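Local coordinates for outer surface protein (Bacillus cereus ATCC 14579, PDB 1X7F) that is not functionally characterised but probably acts as a 6-phospho-N-acetylmuramidase, a glycosidase cleaving phosphorylated amino-sugar compounds derived from the bacterial cell wall, at residues Ser165-Cys170 and His196-Ala201; Phe173-Phe178 and Asp218-Leu223; Ser206-Ile211 and Tyr253-Glu258; Gln330-Asn335 and Gln346-Glu351. All blocks are in the same frame, centred on the assembly; numbering follows the deposited sequence.

Contact 1. Residues Ser165-Cys170 and His196-Ala201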
loop_
_atom_site.group_PDB
_atom_site.type_symbol
_atom_site.label_atom_id
_atom_site.label_comp_id
_atom_site.label_asym_id
_atom_site.label_seq_id
_atom_site.Cartn_x
_atom_site.Cartn_y
_atom_site.Cartn_z
ATOM N N SER A 165 0.037 -21.718 -9.478
ATOM C CA SER A 165 -0.337 -21.604 -8.066
ATOM C C SER A 165 0.850 -21.490 -7.085
ATOM O O SER A 165 0.662 -21.101 -5.933
ATOM C CB SER A 165 -1.263 -22.775 -7.691
ATOM O OG SER A 165 -0.980 -23.281 -6.393
ATOM N N ALA A 166 2.054 -21.832 -7.546
ATOM C CA ALA A 166 3.277 -21.665 -6.748
ATOM C C ALA A 166 3.911 -20.268 -6.916
ATOM O O ALA A 166 4.730 -19.839 -6.094
ATOM C CB ALA A 166 4.285 -22.771 -7.072
ATOM N N LEU A 167 3.508 -19.550 -7.963
ATOM C CA LEU A 167 4.042 -18.219 -8.245
ATOM C C LEU A 167 3.422 -17.089 -7.415
ATOM O O LEU A 167 2.212 -17.059 -7.180
ATOM C CB LEU A 167 3.899 -17.889 -9.735
ATOM C CG LEU A 167 4.680 -18.730 -10.749
ATOM C CD1 LEU A 167 4.302 -18.333 -12.170
ATOM C CD2 LEU A 167 6.189 -18.617 -10.535
ATOM N N ILE A 168 4.287 -16.185 -6.952
ATOM C CA ILE A 168 3.905 -14.861 -6.457
ATOM C C ILE A 168 4.840 -13.829 -7.110
ATOM O O ILE A 168 5.782 -14.199 -7.824
ATOM C CB ILE A 168 3.934 -14.764 -4.891
ATOM C CG1 ILE A 168 5.318 -15.115 -4.325
ATOM C CG2 ILE A 168 2.837 -15.650 -4.267
ATOM C CD1 ILE A 168 5.446 -14.925 -2.815
ATOM N N GLY A 169 4.570 -12.549 -6.883
ATOM C CA GLY A 169 5.367 -11.494 -7.453
ATOM C C GLY A 169 5.651 -10.372 -6.470
ATOM O O GLY A 169 4.783 -9.985 -5.679
ATOM N N CYS A 170 6.869 -9.841 -6.521
ATOM C CA CYS A 170 7.192 -8.651 -5.752
ATOM C C CYS A 170 8.076 -7.722 -6.564
ATOM O O CYS A 170 9.025 -8.155 -7.214
ATOM C CB CYS A 170 7.848 -9.010 -4.415
ATOM S SG CYS A 170 8.175 -7.607 -3.335
ATOM N N HIS A 196 -3.068 -12.137 -14.749
ATOM C CA HIS A 196 -2.907 -13.578 -14.575
ATOM C C HIS A 196 -3.256 -14.066 -13.170
ATOM O O HIS A 196 -2.976 -15.214 -12.820
ATOM C CB HIS A 196 -1.484 -13.988 -14.950
ATOM C CG HIS A 196 -1.176 -13.815 -16.405
ATOM N ND1 HIS A 196 -1.625 -14.692 -17.369
ATOM C CD2 HIS A 196 -0.479 -12.858 -17.062
ATOM C CE1 HIS A 196 -1.208 -14.290 -18.555
ATOM N NE2 HIS A 196 -0.512 -13.179 -18.398
ATOM N N GLY A 197 -3.875 -13.192 -12.375
ATOM C CA GLY A 197 -4.322 -13.531 -11.022
ATOM C C GLY A 197 -3.226 -13.922 -10.040
ATOM O O GLY A 197 -3.474 -14.687 -9.104
ATOM N N ILE A 198 -2.018 -13.398 -10.243
ATOM C CA ILE A 198 -0.887 -13.709 -9.365
ATOM C C ILE A 198 -0.680 -12.622 -8.305
ATOM O O ILE A 198 -0.686 -11.433 -8.601
ATOM C CB ILE A 198 0.394 -14.017 -10.203
ATOM C CG1 ILE A 198 0.235 -15.388 -10.872
ATOM C CG2 ILE A 198 1.677 -13.987 -9.344
ATOM C CD1 ILE A 198 0.935 -15.519 -12.182
ATOM N N ARG A 199 -0.542 -13.070 -7.062
ATOM C CA ARG A 199 -0.323 -12.234 -5.889
ATOM C C ARG A 199 0.824 -11.255 -6.105
ATOM O O ARG A 199 1.924 -11.663 -6.483
ATOM C CB ARG A 199 0.043 -13.168 -4.754
ATOM C CG ARG A 199 -0.422 -12.785 -3.392
ATOM C CD ARG A 199 -0.212 -13.919 -2.406
ATOM N NE ARG A 199 0.460 -13.422 -1.217
ATOM C CZ ARG A 199 1.236 -14.144 -0.423
ATOM N NH1 ARG A 199 1.468 -15.435 -0.675
ATOM N NH2 ARG A 199 1.785 -13.559 0.632
ATOM N N SER A 200 0.569 -9.974 -5.869
ATOM C CA SER A 200 1.590 -8.947 -6.056
ATOM C C SER A 200 1.943 -8.268 -4.746
ATOM O O SER A 200 1.162 -8.279 -3.795
ATOM C CB SER A 200 1.138 -7.904 -7.076
ATOM O OG SER A 200 -0.060 -7.288 -6.655
ATOM N N ALA A 201 3.135 -7.683 -4.714
ATOM C CA ALA A 201 3.606 -6.928 -3.571
ATOM C C ALA A 201 4.560 -5.821 -4.051
ATOM O O ALA A 201 5.198 -5.942 -5.098
ATOM C CB ALA A 201 4.309 -7.873 -2.559
HETATM O O HOH W 1 -0.435 -15.901 -6.587
#
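Arg-199 lays its side chain alongside that of Ile-168, both pointing the same way, and one methyl, Ile-168 CG2, meets the arginine side chain at three points. At the root, Arg-199 CB sits 3.8 Å from Ile-168 CG2. Farther along, Arg-199 CD passes the same Ile-168 CG2 at 4.0 Å. The chain then bends at chi3 (130°), and Arg-199 NH1 lies 3.9 Å from Ile-168 CG2, the flat guanidinium oblique to the methyl. Beyond the isoleucine, Arg-199 NH2 forms salt bridges to Glu-89 and Asp-246, so an apolar flank leads to a charged tip held by two carboxylates; Arg-57 and Lys-28 lie near the same group. Strands 167-170 and 201-204 are the outermost strands in the order of an eight-stranded parallel sheet, connected through helix 183-195; here strand 167-170 meets the entry to strand 201-204, where the sheet closes into a beta/alpha (TIM) barrel between its sixth and seventh strands. The touching backbones run 26° apart. Gly-169 N donates to Arg-199 O at 2.8 Å, bent at the hydrogen (139°) although the donor lies nearly in line with the carbonyl. A water joins the segments where they begin to part, donating to Leu-167 O at 2.9 Å and accepting from Arg-199 N at 2.9 Å. Ile-198 drives its CG2 branch against the backbone, 3.8 Å from Ile-168 CA. At the other end Cys-170 SG rests 4.0 Å from Ala-201 CB, next to Ile-248 of strand 246-249.

Contact 2. Residues Phe173-Phe178 and Asp218-Leu223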
loop_
_atom_site.group_PDB
_atom_site.type_symbol
_atom_site.label_atom_id
_atom_site.label_comp_id
_atom_site.label_asym_id
_atom_site.label_seq_id
_atom_site.Cartn_x
_atom_site.Cartn_y
_atom_site.Cartn_z
ATOM N N PHE A 173 12.854 -2.690 -4.807
ATOM C CA PHE A 173 12.898 -1.384 -4.172
ATOM C C PHE A 173 14.149 -0.702 -4.696
ATOM O O PHE A 173 14.972 -1.355 -5.344
ATOM C CB PHE A 173 12.824 -1.441 -2.631
ATOM C CG PHE A 173 13.900 -2.281 -1.968
ATOM C CD1 PHE A 173 15.250 -2.041 -2.196
ATOM C CD2 PHE A 173 13.541 -3.265 -1.034
ATOM C CE1 PHE A 173 16.236 -2.786 -1.566
ATOM C CE2 PHE A 173 14.508 -4.024 -0.387
ATOM C CZ PHE A 173 15.871 -3.793 -0.661
ATOM N N TYR A 174 14.278 0.604 -4.430
ATOM C CA TYR A 174 15.333 1.422 -5.060
ATOM C C TYR A 174 16.047 2.318 -4.049
ATOM O O TYR A 174 15.507 3.364 -3.649
ATOM C CB TYR A 174 14.745 2.211 -6.247
ATOM C CG TYR A 174 14.264 1.270 -7.315
ATOM C CD1 TYR A 174 12.958 0.762 -7.292
ATOM C CD2 TYR A 174 15.141 0.819 -8.319
ATOM C CE1 TYR A 174 12.529 -0.167 -8.259
ATOM C CE2 TYR A 174 14.720 -0.091 -9.294
ATOM C CZ TYR A 174 13.420 -0.580 -9.247
ATOM O OH TYR A 174 13.007 -1.483 -10.203
ATOM N N PRO A 175 17.236 1.873 -3.615
ATOM C CA PRO A 175 18.036 2.568 -2.593
ATOM C C PRO A 175 18.591 3.905 -3.043
ATOM O O PRO A 175 18.863 4.752 -2.191
ATOM C CB PRO A 175 19.222 1.604 -2.351
ATOM C CG PRO A 175 18.742 0.274 -2.891
ATOM C CD PRO A 175 17.900 0.631 -4.070
ATOM N N GLN A 176 18.819 4.067 -4.352
ATOM C CA GLN A 176 19.329 5.327 -4.897
ATOM C C GLN A 176 18.171 6.292 -5.189
ATOM O O GLN A 176 17.247 5.952 -5.927
ATOM C CB GLN A 176 20.187 5.103 -6.161
ATOM C CG GLN A 176 20.771 6.406 -6.718
ATOM C CD GLN A 176 21.513 6.264 -8.040
ATOM O OE1 GLN A 176 21.644 7.235 -8.779
ATOM N NE2 GLN A 176 21.999 5.067 -8.337
ATOM N N LYS A 177 18.220 7.491 -4.608
ATOM C CA LYS A 177 17.182 8.503 -4.859
ATOM C C LYS A 177 16.995 8.760 -6.378
ATOM O O LYS A 177 17.959 8.748 -7.158
ATOM C CB LYS A 177 17.433 9.809 -4.072
ATOM C CG LYS A 177 18.771 10.465 -4.338
ATOM C CD LYS A 177 18.760 11.969 -4.052
ATOM C CE LYS A 177 18.820 12.300 -2.581
ATOM N NZ LYS A 177 19.422 13.656 -2.405
ATOM N N PHE A 178 15.733 8.945 -6.766
ATOM C CA PHE A 178 15.336 9.237 -8.136
ATOM C C PHE A 178 15.438 8.055 -9.110
ATOM O O PHE A 178 15.178 8.225 -10.307
ATOM C CB PHE A 178 16.056 10.479 -8.671
ATOM C CG PHE A 178 15.674 11.770 -7.956
ATOM C CD1 PHE A 178 16.625 12.500 -7.246
ATOM C CD2 PHE A 178 14.371 12.269 -8.027
ATOM C CE1 PHE A 178 16.297 13.709 -6.624
ATOM C CE2 PHE A 178 14.025 13.469 -7.389
ATOM C CZ PHE A 178 14.999 14.195 -6.691
ATOM N N ASP A 218 18.928 5.608 0.335
ATOM C CA ASP A 218 18.133 6.847 0.274
ATOM C C ASP A 218 16.667 6.546 0.551
ATOM O O ASP A 218 15.785 7.295 0.125
ATOM C CB ASP A 218 18.250 7.540 -1.103
ATOM C CG ASP A 218 19.666 7.947 -1.449
ATOM O OD1 ASP A 218 20.473 8.179 -0.526
ATOM O OD2 ASP A 218 20.075 8.066 -2.624
ATOM N N GLY A 219 16.414 5.444 1.253
ATOM C CA GLY A 219 15.077 4.911 1.422
ATOM C C GLY A 219 14.825 3.760 0.471
ATOM O O GLY A 219 15.390 3.708 -0.624
ATOM N N LEU A 220 13.959 2.839 0.884
ATOM C CA LEU A 220 13.761 1.578 0.167
ATOM C C LEU A 220 12.298 1.381 -0.217
ATOM O O LEU A 220 11.555 0.651 0.443
ATOM C CB LEU A 220 14.287 0.387 1.004
ATOM C CG LEU A 220 15.756 0.427 1.461
ATOM C CD1 LEU A 220 16.157 -0.874 2.150
ATOM C CD2 LEU A 220 16.715 0.683 0.286
ATOM N N CYS A 221 11.877 2.061 -1.278
ATOM C CA CYS A 221 10.512 1.926 -1.782
ATOM C C CYS A 221 10.565 1.586 -3.261
ATOM O O CYS A 221 11.618 1.707 -3.897
ATOM C CB CYS A 221 9.724 3.225 -1.567
ATOM S SG CYS A 221 10.595 4.669 -2.212
ATOM N N THR A 222 9.428 1.149 -3.795
ATOM C CA THR A 222 9.302 0.793 -5.208
ATOM C C THR A 222 9.037 2.007 -6.107
ATOM O O THR A 222 9.743 2.220 -7.097
ATOM C CB THR A 222 8.167 -0.222 -5.384
ATOM O OG1 THR A 222 8.532 -1.465 -4.765
ATOM C CG2 THR A 222 7.988 -0.565 -6.868
ATOM N N LEU A 223 8.000 2.775 -5.776
ATOM C CA LEU A 223 7.661 3.987 -6.531
ATOM C C LEU A 223 8.572 5.113 -6.085
ATOM O O LEU A 223 8.737 5.345 -4.873
ATOM C CB LEU A 223 6.194 4.400 -6.294
ATOM C CG LEU A 223 5.146 3.709 -7.168
ATOM C CD1 LEU A 223 3.750 3.742 -6.507
ATOM C CD2 LEU A 223 5.104 4.284 -8.605
#
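Phe-173 has CG between its backbone N and carbonyl carbon (chi1 57°), which brings the ring alongside Leu-220, whose own CG lies beside its backbone N. The two side chains lie side by side, pointing the same way. Leu-220 CB sits over one face of the ring, 4.2 Å from the Phe-173 centroid and 17° off the normal, a CH-pi contact shifted toward the rim. The leucine's end forks: Leu-220 CD1 stays by the far part of the ring, while Leu-220 CD2 lies between the ring, 4.0 Å from Phe-173 CE1, and Pro-175, 3.8 Å from its CB. Tyr-174 N donates to Cys-221 O at 2.9 Å, a bent bond well tilted from the carbonyl plane. Asp-218 grips the other chain twice: its N donates to Pro-175 O at 2.7 Å, and its OD2 accepts from Lys-177 N at 2.8 Å through the anti lone pair in a nearly straight bond (168°). The aliphatic part of Lys-177 leans on that carboxylate, CG standing 3.2 Å from Asp-218 OD2. Between the Tyr-174 bond and those of Asp-218, Tyr-174 O and Gly-219 O face each other as two acceptors, and Arg-227 bonds Tyr-174 O and Asp-218 O. The segments belong to the loops that follow strands 167-170 and 201-204 of the barrel; Phe-173 meets Phe-203 edge-to-face, Thr-222 packs on Phe-186 of helix 183-195, and Cys-221 lies on Gln-234 of helix 231-240.

Contact 3. Residues Ser206-Ile211 and Tyr253-Glu258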
loop_
_atom_site.group_PDB
_atom_site.type_symbol
_atom_site.label_atom_id
_atom_site.label_comp_id
_atom_site.label_asym_id
_atom_site.label_seq_id
_atom_site.Cartn_x
_atom_site.Cartn_y
_atom_site.Cartn_z
ATOM N N SER A 206 10.324 3.309 5.445
ATOM C CA SER A 206 10.265 3.931 6.753
ATOM C C SER A 206 11.193 5.147 6.808
ATOM O O SER A 206 12.238 5.191 6.138
ATOM C CB SER A 206 10.649 2.905 7.815
ATOM O OG SER A 206 10.983 3.518 9.043
ATOM N N HIS A 207 10.802 6.136 7.608
ATOM C CA HIS A 207 11.605 7.343 7.797
ATOM C C HIS A 207 12.412 7.302 9.099
ATOM O O HIS A 207 13.128 8.249 9.427
ATOM C CB HIS A 207 10.718 8.591 7.668
ATOM C CG HIS A 207 10.013 8.662 6.350
ATOM N ND1 HIS A 207 10.690 8.737 5.147
ATOM C CD2 HIS A 207 8.698 8.586 6.037
ATOM C CE1 HIS A 207 9.820 8.755 4.155
ATOM N NE2 HIS A 207 8.606 8.652 4.668
ATOM N N VAL A 208 12.311 6.179 9.811
ATOM C CA VAL A 208 13.073 5.945 11.027
ATOM C C VAL A 208 14.159 4.892 10.760
ATOM O O VAL A 208 15.302 5.066 11.173
ATOM C CB VAL A 208 12.142 5.504 12.201
ATOM C CG1 VAL A 208 12.925 5.290 13.474
ATOM C CG2 VAL A 208 11.037 6.546 12.438
ATOM N N ALA A 209 13.782 3.815 10.065
ATOM C CA ALA A 209 14.673 2.704 9.727
ATOM C C ALA A 209 16.030 3.140 9.158
ATOM O O ALA A 209 16.100 4.037 8.310
ATOM C CB ALA A 209 13.974 1.750 8.768
ATOM N N ASN A 210 17.097 2.496 9.637
ATOM C CA ASN A 210 18.475 2.811 9.241
ATOM C C ASN A 210 19.209 1.724 8.461
ATOM O O ASN A 210 20.325 1.948 8.008
ATOM C CB ASN A 210 19.301 3.198 10.478
ATOM C CG ASN A 210 18.975 4.591 10.960
ATOM O OD1 ASN A 210 18.697 5.484 10.149
ATOM N ND2 ASN A 210 18.988 4.790 12.271
ATOM N N ILE A 211 18.581 0.555 8.312
ATOM C CA ILE A 211 19.227 -0.611 7.703
ATOM C C ILE A 211 18.640 -0.956 6.337
ATOM O O ILE A 211 17.426 -1.051 6.176
ATOM C CB ILE A 211 19.156 -1.853 8.651
ATOM C CG1 ILE A 211 19.812 -1.548 10.001
ATOM C CG2 ILE A 211 19.809 -3.081 7.994
ATOM C CD1 ILE A 211 19.419 -2.527 11.115
ATOM N N TYR A 253 14.857 -0.739 11.134
ATOM C CA TYR A 253 13.585 -1.209 11.684
ATOM C C TYR A 253 12.632 -0.039 11.648
ATOM O O TYR A 253 13.001 1.072 12.065
ATOM C CB TYR A 253 13.770 -1.611 13.153
ATOM C CG TYR A 253 14.759 -2.725 13.362
ATOM C CD1 TYR A 253 15.993 -2.498 13.991
ATOM C CD2 TYR A 253 14.476 -4.009 12.907
ATOM C CE1 TYR A 253 16.905 -3.541 14.165
ATOM C CE2 TYR A 253 15.370 -5.044 13.074
ATOM C CZ TYR A 253 16.572 -4.813 13.700
ATOM O OH TYR A 253 17.426 -5.875 13.844
ATOM N N ALA A 254 11.408 -0.272 11.178
ATOM C CA ALA A 254 10.366 0.738 11.294
ATOM C C ALA A 254 10.101 0.934 12.782
ATOM O O ALA A 254 10.241 -0.008 13.570
ATOM C CB ALA A 254 9.086 0.304 10.551
ATOM N N SER A 255 9.751 2.158 13.173
ATOM C CA SER A 255 9.408 2.441 14.563
ATOM C C SER A 255 8.092 1.784 14.985
ATOM O O SER A 255 7.244 1.435 14.145
ATOM C CB SER A 255 9.330 3.946 14.811
ATOM O OG SER A 255 8.211 4.515 14.140
ATOM N N GLU A 256 7.927 1.622 16.296
ATOM C CA GLU A 256 6.662 1.187 16.865
ATOM C C GLU A 256 5.485 2.018 16.310
ATOM O O GLU A 256 4.459 1.456 15.903
ATOM C CB GLU A 256 6.727 1.238 18.396
ATOM C CG GLU A 256 5.427 0.890 19.114
ATOM C CD GLU A 256 5.014 -0.577 19.012
ATOM O OE1 GLU A 256 3.816 -0.860 19.231
ATOM O OE2 GLU A 256 5.867 -1.450 18.737
ATOM N N GLU A 257 5.647 3.343 16.299
ATOM C CA GLU A 257 4.633 4.269 15.789
ATOM C C GLU A 257 4.289 3.996 14.314
ATOM O O GLU A 257 3.113 3.992 13.942
ATOM C CB GLU A 257 5.088 5.726 15.994
ATOM C CG GLU A 257 4.107 6.790 15.504
ATOM C CD GLU A 257 4.678 8.206 15.533
ATOM O OE1 GLU A 257 5.256 8.617 16.560
ATOM O OE2 GLU A 257 4.532 8.924 14.526
ATOM N N GLU A 258 5.313 3.764 13.487
ATOM C CA GLU A 258 5.106 3.453 12.057
ATOM C C GLU A 258 4.380 2.125 11.839
ATOM O O GLU A 258 3.463 2.047 11.021
ATOM C CB GLU A 258 6.425 3.461 11.281
ATOM C CG GLU A 258 7.010 4.847 11.048
ATOM C CD GLU A 258 8.344 4.788 10.327
ATOM O OE1 GLU A 258 9.144 3.865 10.620
ATOM O OE2 GLU A 258 8.596 5.661 9.457
HETATM O O HOH W 2 16.772 1.059 12.343
#
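Ser-206 and His-207 bind the two carboxylate oxygens of Glu-258, one apiece. Ser-206 OG donates to Glu-258 OE1; the modelled separation is very short, so its exact length is doubtful. His-207 N reaches Glu-258 OE2 at 2.9 Å on the syn side, nearly straight (162°). Within the segments, Ser-206 OG accepts from Val-208 N at 3.1 Å and from Ala-209 N at 3.0 Å; its position anti to the backbone N (chi1 163°) turns it back over its own loop. Ser-255, the N-cap, takes Glu-258 N on its OG at 3.1 Å, while Glu-258 OE1 receives Ser-255 N at 3.1 Å, 20° out of the carboxylate plane. One bridging water accepts from both Asn-210 N and Tyr-253 N. Val-208 CG2 packs on the Glu-258 carboxylate, 3.8 Å from CD, the two side chains running across each other at a slant. Apolar contact is lighter: Ile-211 CD1 comes 4.1 Å from Tyr-253 CE1, the pair pointing the same way, while Tyr-253 OH bonds to Ser-38 and Asp-43. Ala-209 CB presses against Tyr-253 N at 3.5 Å, just after a non-proline cis peptide. Asn-210 and Ile-211 together face Ala-252 in a classic beta bulge. Ser-255 and Glu-258 form the capping box that begins helix 256-264, and its glutamate is shared with the ST motif of Ser-206, tying together the loops after the seventh and eighth strands of a TIM barrel.

Contact 4. Residues Gln330-Asn335 and Gln346-Glu351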
loop_
_atom_site.group_PDB
_atom_site.type_symbol
_atom_site.label_atom_id
_atom_site.label_comp_id
_atom_site.label_asym_id
_atom_site.label_seq_id
_atom_site.Cartn_x
_atom_site.Cartn_y
_atom_site.Cartn_z
ATOM N N GLN A 330 -10.758 20.580 -0.334
ATOM C CA GLN A 330 -11.713 21.109 0.636
ATOM C C GLN A 330 -12.886 20.170 0.747
ATOM O O GLN A 330 -13.379 19.657 -0.262
ATOM C CB GLN A 330 -12.197 22.514 0.261
ATOM C CG GLN A 330 -11.206 23.608 0.579
ATOM C CD GLN A 330 -11.615 24.956 -0.003
ATOM O OE1 GLN A 330 -10.881 25.937 0.118
ATOM N NE2 GLN A 330 -12.776 25.006 -0.633
ATOM N N VAL A 331 -13.307 19.925 1.984
ATOM C CA VAL A 331 -14.579 19.265 2.237
ATOM C C VAL A 331 -15.596 20.383 2.456
ATOM O O VAL A 331 -15.402 21.240 3.316
ATOM C CB VAL A 331 -14.508 18.314 3.451
ATOM C CG1 VAL A 331 -15.850 17.643 3.681
ATOM C CG2 VAL A 331 -13.403 17.279 3.241
ATOM N N VAL A 332 -16.637 20.402 1.622
ATOM C CA VAL A 332 -17.669 21.428 1.699
ATOM C C VAL A 332 -19.026 20.739 1.797
ATOM O O VAL A 332 -19.158 19.551 1.457
ATOM C CB VAL A 332 -17.619 22.483 0.517
ATOM C CG1 VAL A 332 -16.225 23.148 0.403
ATOM C CG2 VAL A 332 -18.049 21.873 -0.823
ATOM N N ILE A 333 -20.005 21.491 2.276
ATOM C CA ILE A 333 -21.361 21.012 2.376
ATOM C C ILE A 333 -22.313 22.108 1.919
ATOM O O ILE A 333 -22.085 23.301 2.167
ATOM C CB ILE A 333 -21.683 20.532 3.816
ATOM C CG1 ILE A 333 -22.941 19.650 3.809
ATOM C CG2 ILE A 333 -21.799 21.720 4.786
ATOM C CD1 ILE A 333 -23.051 18.702 4.966
ATOM N N GLY A 334 -23.360 21.686 1.221
ATOM C CA GLY A 334 -24.460 22.559 0.865
ATOM C C GLY A 334 -25.181 22.992 2.124
ATOM O O GLY A 334 -25.547 22.173 2.960
ATOM N N ASN A 335 -25.357 24.301 2.252
ATOM C CA ASN A 335 -25.965 24.906 3.422
ATOM C C ASN A 335 -27.454 25.217 3.205
ATOM O O ASN A 335 -28.001 24.862 2.159
ATOM C CB ASN A 335 -25.134 26.124 3.872
ATOM C CG ASN A 335 -25.136 27.280 2.862
ATOM O OD1 ASN A 335 -24.116 27.941 2.682
ATOM N ND2 ASN A 335 -26.275 27.552 2.246
ATOM N N GLN A 346 -19.312 17.531 -0.453
ATOM C CA GLN A 346 -18.430 17.467 -1.607
ATOM C C GLN A 346 -16.987 17.551 -1.164
ATOM O O GLN A 346 -16.685 18.092 -0.101
ATOM C CB GLN A 346 -18.721 18.615 -2.585
ATOM C CG GLN A 346 -20.161 18.691 -3.083
ATOM C CD GLN A 346 -20.464 19.998 -3.795
ATOM O OE1 GLN A 346 -19.630 20.919 -3.807
ATOM N NE2 GLN A 346 -21.658 20.089 -4.384
ATOM N N ILE A 347 -16.102 16.991 -1.978
ATOM C CA ILE A 347 -14.682 17.212 -1.831
ATOM C C ILE A 347 -14.261 17.853 -3.148
ATOM O O ILE A 347 -14.556 17.330 -4.212
ATOM C CB ILE A 347 -13.893 15.896 -1.535
ATOM C CG1 ILE A 347 -14.452 15.192 -0.285
ATOM C CG2 ILE A 347 -12.386 16.219 -1.371
ATOM C CD1 ILE A 347 -13.650 13.974 0.165
ATOM N N ILE A 348 -13.628 19.017 -3.064
ATOM C CA ILE A 348 -13.295 19.790 -4.249
ATOM C C ILE A 348 -12.088 19.165 -4.956
ATOM O O ILE A 348 -11.118 18.774 -4.302
ATOM C CB ILE A 348 -13.039 21.290 -3.864
ATOM C CG1 ILE A 348 -14.221 21.883 -3.061
ATOM C CG2 ILE A 348 -12.750 22.139 -5.103
ATOM C CD1 ILE A 348 -15.640 21.602 -3.642
ATOM N N LEU A 349 -12.171 19.065 -6.285
ATOM C CA LEU A 349 -11.094 18.533 -7.112
ATOM C C LEU A 349 -10.385 19.616 -7.911
ATOM O O LEU A 349 -9.195 19.490 -8.179
ATOM C CB LEU A 349 -11.619 17.448 -8.066
ATOM C CG LEU A 349 -12.236 16.213 -7.408
ATOM C CD1 LEU A 349 -12.891 15.318 -8.468
ATOM C CD2 LEU A 349 -11.199 15.434 -6.598
ATOM N N LYS A 350 -11.123 20.669 -8.283
ATOM C CA LYS A 350 -10.621 21.791 -9.095
ATOM C C LYS A 350 -11.182 23.105 -8.550
ATOM O O LYS A 350 -12.303 23.145 -8.035
ATOM C CB LYS A 350 -11.081 21.687 -10.564
ATOM C CG LYS A 350 -10.597 20.493 -11.342
ATOM C CD LYS A 350 -11.071 20.535 -12.820
ATOM C CE LYS A 350 -10.734 21.875 -13.466
ATOM N NZ LYS A 350 -10.372 21.770 -14.897
ATOM N N GLU A 351 -10.424 24.183 -8.728
ATOM C CA GLU A 351 -10.806 25.491 -8.209
ATOM C C GLU A 351 -12.132 25.984 -8.810
ATOM O O GLU A 351 -12.363 25.839 -10.013
ATOM C CB GLU A 351 -9.678 26.523 -8.461
ATOM C CG GLU A 351 -9.970 27.905 -7.861
ATOM C CD GLU A 351 -8.911 28.938 -8.176
ATOM O OE1 GLU A 351 -7.715 28.645 -7.965
ATOM O OE2 GLU A 351 -9.269 30.050 -8.636
#
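Val-332 meets Ile-348 at about a right angle, with Val-332 CG2 3.7 Å from Ile-348 CD1. The valine rotamer (chi1 -55°) places CG2 in the crowded position between backbone N and carbonyl carbon, from where it also touches Gln-346 CB at 3.8 Å. The Gln-346 side chain slants across the valine; in one of two modelled conformers its OE1 bonds to Lys-358 and its NE2 to Glu-344, so these bonds are less certain. Ile-348 reaches the other way too, CG1 lying 3.9 Å from Gln-330 CB, so this isoleucine spans two residues of the partner strand. Val-331 and Ile-347 turn to the opposite face, where Val-331 CG2 approaches Ile-347 CG1 at 4.2 Å. Three backbone bonds set these positions: Ile-348 N to Gln-330 O at 2.9 Å, Val-332 N to Gln-346 O at 2.9 Å, and Gln-346 N to Val-332 O at 2.8 Å. Val-332 and Gln-346 are thus a hydrogen-bonded antiparallel pair, Val-331 and Ile-347 a non-hydrogen-bonded one, in a hairpin whose strand axes stand 140° apart. Strand 330-334 runs between 345-348 and 358-364 in a mixed sheet, and 303-306 flanks the hairpin's outer strand. Met-303 from that edge touches Gln-346 and Ile-348, while Val-274 and Leu-272 of strand 270-276 lie against Val-331 and Ile-347.

How the contacts relate
Contacts 1, 2 and 3 lie in the barrel and contact 4 in the separate C-terminal sheet, at least about 19 Å away between nearest atoms. Contacts 1 and 4 are buried: contact 1 runs strand 167-170 beside the entry to strand 201-204 in roughly parallel fashion, bridged partly by water, whereas contact 4 is antiparallel with three direct backbone bonds. Contacts 2 and 3 are partly exposed and join loops, in contact 3 also a helix start; there carboxylates of Asp-218 and Glu-258 accept several of the bonds. Contact 2 joins the loops that follow the sixth and seventh strands, and contact 3 carries the linkage on to the eighth. Contacts 2 and 3 touch where Leu-220 CD1 packs on Ile-211 O.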